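Local coordinates for protein glutamyl endopeptidase (PDB 6PYM) that probably cleaves peptide bonds on the carbonyl side of glutamate, and also aspartate, as a secreted serine endopeptidase of the chymotrypsin-like S1B family, at residues His18-Val22 / Pro172-Asn178. The protein carries 1 engineered substitution. Residue numbers count along the deposited sequence, not the author numbering.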
ATOM      1  N   HIS A  18      -6.577 -11.707  -1.379  1.00 10.90           N
ATOM      2  CA  HIS A  18      -6.367 -10.316  -0.995  1.00 10.13           C
ATOM      3  C   HIS A  18      -5.161  -9.678  -1.676  1.00  8.97           C
ATOM      4  O   HIS A  18      -4.945  -8.469  -1.513  1.00  9.67           O
ATOM      5  CB  HIS A  18      -6.293 -10.172   0.532  1.00 10.70           C
ATOM      6  CG  HIS A  18      -4.998 -10.621   1.143  1.00  9.63           C
ATOM      7  ND1 HIS A  18      -4.655 -11.949   1.305  1.00 11.59           N
ATOM      8  CD2 HIS A  18      -3.983  -9.905   1.677  1.00 10.09           C
ATOM      9  CE1 HIS A  18      -3.477 -12.029   1.897  1.00 11.06           C
ATOM     10  NE2 HIS A  18      -3.051 -10.801   2.143  1.00 10.69           N
ATOM     11  N   TYR A  19      -4.385 -10.442  -2.443  1.00  8.49           N
ATOM     12  CA  TYR A  19      -3.183  -9.910  -3.067  1.00  7.79           C
ATOM     13  C   TYR A  19      -3.470  -9.059  -4.290  1.00  8.07           C
ATOM     14  O   TYR A  19      -2.625  -8.234  -4.659  1.00  7.86           O
ATOM     15  CB  TYR A  19      -2.246 -11.054  -3.451  1.00  8.49           C
ATOM     16  CG  TYR A  19      -1.818 -11.854  -2.250  1.00  9.63           C
ATOM     17  CD1 TYR A  19      -0.949 -11.310  -1.312  1.00  9.45           C
ATOM     18  CD2 TYR A  19      -2.304 -13.135  -2.031  1.00 11.71           C
ATOM     19  CE1 TYR A  19      -0.558 -12.022  -0.202  1.00  9.90           C
ATOM     20  CE2 TYR A  19      -1.922 -13.861  -0.916  1.00 12.57           C
ATOM     21  CZ  TYR A  19      -1.053 -13.297   0.000  1.00 11.38           C
ATOM     22  OH  TYR A  19      -0.682 -14.030   1.114  1.00 13.15           O
ATOM     23  N   ASP A  20      -4.644  -9.216  -4.912  1.00  8.44           N
ATOM     24  CA  ASP A  20      -4.882  -8.535  -6.180  1.00  8.49           C
ATOM     25  C   ASP A  20      -4.783  -7.020  -6.045  1.00  7.21           C
ATOM     26  O   ASP A  20      -4.318  -6.343  -6.968  1.00  8.27           O
ATOM     27  CB  ASP A  20      -6.205  -8.961  -6.834  1.00  9.29           C
ATOM     28  CG  ASP A  20      -7.441  -8.677  -5.976  1.00  9.25           C
ATOM     29  OD1 ASP A  20      -7.331  -8.393  -4.762  1.00 10.55           O
ATOM     30  OD2 ASP A  20      -8.565  -8.779  -6.540  1.00 10.96           O
ATOM     31  N   ALA A  21      -5.211  -6.471  -4.908  1.00  7.76           N
ATOM     32  CA  ALA A  21      -5.217  -5.029  -4.713  1.00  7.26           C
ATOM     33  C   ALA A  21      -3.831  -4.465  -4.428  1.00  7.22           C
ATOM     34  O   ALA A  21      -3.638  -3.247  -4.530  1.00  7.33           O
ATOM     35  CB  ALA A  21      -6.176  -4.659  -3.581  1.00  7.97           C
ATOM     36  N   VAL A  22      -2.883  -5.310  -4.032  1.00  7.00           N
ATOM     37  CA  VAL A  22      -1.517  -4.859  -3.796  1.00  7.10           C
ATOM     38  C   VAL A  22      -0.910  -4.403  -5.118  1.00  6.96           C
ATOM     39  O   VAL A  22      -0.993  -5.119  -6.129  1.00  7.76           O
ATOM     40  CB  VAL A  22      -0.698  -5.984  -3.143  1.00  7.44           C
ATOM     41  CG1 VAL A  22       0.733  -5.533  -2.888  1.00  8.17           C
ATOM     42  CG2 VAL A  22      -1.360  -6.449  -1.847  1.00  8.34           C
ATOM     43  N   PRO A 172       0.296  -2.021   1.874  1.00  6.82           N
ATOM     44  CA  PRO A 172      -0.733  -2.267   2.883  1.00  7.15           C
ATOM     45  C   PRO A 172      -0.215  -3.144   4.014  1.00  7.23           C
ATOM     46  O   PRO A 172       0.556  -4.088   3.806  1.00  7.92           O
ATOM     47  CB  PRO A 172      -1.838  -2.980   2.099  1.00  7.32           C
ATOM     48  CG  PRO A 172      -1.132  -3.596   0.939  1.00  7.00           C
ATOM     49  CD  PRO A 172      -0.048  -2.626   0.573  1.00  7.17           C
ATOM     50  N   VAL A 173      -0.672  -2.817   5.220  1.00  7.11           N
ATOM     51  CA  VAL A 173      -0.489  -3.623   6.419  1.00  7.87           C
ATOM     52  C   VAL A 173      -1.801  -4.365   6.625  1.00  7.76           C
ATOM     53  O   VAL A 173      -2.848  -3.731   6.786  1.00  8.47           O
ATOM     54  CB  VAL A 173      -0.197  -2.735   7.639  1.00  8.23           C
ATOM     55  CG1 VAL A 173       0.149  -3.596   8.849  1.00  9.55           C
ATOM     56  CG2 VAL A 173       0.886  -1.706   7.343  1.00  8.58           C
ATOM     57  N   PHE A 174      -1.764  -5.694   6.591  1.00  7.73           N
ATOM     58  CA  PHE A 174      -2.966  -6.513   6.687  1.00  8.40           C
ATOM     59  C   PHE A 174      -3.032  -7.200   8.045  1.00  8.30           C
ATOM     60  O   PHE A 174      -2.030  -7.737   8.533  1.00  9.64           O
ATOM     61  CB  PHE A 174      -2.973  -7.610   5.618  1.00  9.39           C
ATOM     62  CG  PHE A 174      -3.185  -7.120   4.213  1.00  8.43           C
ATOM     63  CD1 PHE A 174      -4.432  -6.712   3.777  1.00  9.30           C
ATOM     64  CD2 PHE A 174      -2.137  -7.114   3.303  1.00  8.60           C
ATOM     65  CE1 PHE A 174      -4.627  -6.286   2.464  1.00  9.23           C
ATOM     66  CE2 PHE A 174      -2.323  -6.691   1.991  1.00  8.82           C
ATOM     67  CZ  PHE A 174      -3.572  -6.282   1.571  1.00  8.89           C
ATOM     68  N   ASN A 175      -4.232  -7.221   8.637  1.00  8.92           N
ATOM     69  CA  ASN A 175      -4.472  -8.080   9.788  1.00 10.82           C
ATOM     70  C   ASN A 175      -4.782  -9.511   9.340  1.00 10.09           C
ATOM     71  O   ASN A 175      -4.730  -9.853   8.152  1.00 10.53           O
ATOM     72  CB  ASN A 175      -5.551  -7.496  10.704  1.00 11.11           C
ATOM     73  CG  ASN A 175      -6.924  -7.419  10.050  1.00  9.80           C
ATOM     74  OD1 ASN A 175      -7.191  -8.081   9.046  1.00  9.90           O
ATOM     75  ND2 ASN A 175      -7.811  -6.616  10.639  1.00 10.74           N
ATOM     76  N   GLY A 176      -5.104 -10.371  10.314  1.00 11.56           N
ATOM     77  CA  GLY A 176      -5.386 -11.767  10.031  1.00 12.60           C
ATOM     78  C   GLY A 176      -6.638 -11.990   9.213  1.00 12.93           C
ATOM     79  O   GLY A 176      -6.775 -13.045   8.583  1.00 14.65           O
ATOM     80  N   LYS A 177      -7.559 -11.032   9.219  1.00 12.26           N
ATOM     81  CA  LYS A 177      -8.739 -11.061   8.365  1.00 12.79           C
ATOM     82  C   LYS A 177      -8.473 -10.496   6.972  1.00 11.23           C
ATOM     83  O   LYS A 177      -9.416 -10.337   6.189  1.00 12.43           O
ATOM     84  CB  LYS A 177      -9.891 -10.302   9.027  1.00 14.91           C
ATOM     85  CG  LYS A 177     -10.400 -10.924  10.324  1.00 19.83           C
ATOM     86  CD  LYS A 177     -11.462 -10.040  10.964  1.00 23.14           C
ATOM     87  CE  LYS A 177     -11.959 -10.628  12.273  1.00 28.03           C
ATOM     88  NZ  LYS A 177     -12.938  -9.726  12.932  1.00 31.01           N
ATOM     89  N   ASN A 178      -7.218 -10.182   6.654  1.00 10.68           N
ATOM     90  CA  ASN A 178      -6.844  -9.625   5.356  1.00 10.29           C
ATOM     91  C   ASN A 178      -7.489  -8.274   5.103  1.00  9.82           C
ATOM     92  O   ASN A 178      -7.784  -7.922   3.959  1.00 12.19           O
ATOM     93  CB  ASN A 178      -7.074 -10.608   4.213  1.00 13.25           C
ATOM     94  CG  ASN A 178      -6.158 -11.801   4.301  1.00 13.84           C
ATOM     95  OD1 ASN A 178      -5.014 -11.673   4.726  1.00 15.99           O
ATOM     96  ND2 ASN A 178      -6.646 -12.964   3.890  1.00 18.55           N
TER
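In chymotrypsin-like proteases two beta-barrel domains pack against each other, with the active site between them, and one contact at their junction illustrates how apolar and aromatic groups can join two distant segments without a hydrogen bond between them. Here the turn that leads into the first barrel, His18-Val22, meets strand 172-174 and the hairpin turn that follows it in the second domain. Pro172, whose side chain lies about 10 Å from that of the engineered Ala169 at the predicted charge-relay serine position, begins the contact: its CG rests 4.0 Å from Val22 CG2. Val173 faces the other way, onto Ile129 and Val131 of strand 128-133, as the alternation of a strand requires. Phe174 again points across, and its ring is met twice. Val22 CG2 lies 4.0 Å from Phe174 CE2, at the ring edge, while the His18 edge is directed at one face in a T-shaped stack, with centroids 4.6 Å apart, planes at 83° and His18 CD2 3.6 Å from Phe174 CE2. The chain then reverses through a type I turn, Asn175-Asn178, closed by Asn178 N to Asn175 O at 2.9 Å. This reversal brings Asn178 back over the imidazole, where its CB makes a CH-pi contact 4.0 Å from the ring centroid and its OD1 lies 3.2 Å from His18 CE1. His18 thus presents its edge to Phe174 and a face to Asn178. With no hydrogen bond or salt bridge between the segments, what joins them directly is apolar contact and weakly polar ring contacts, grading from a buried aliphatic end to a more exposed, polar-edged one.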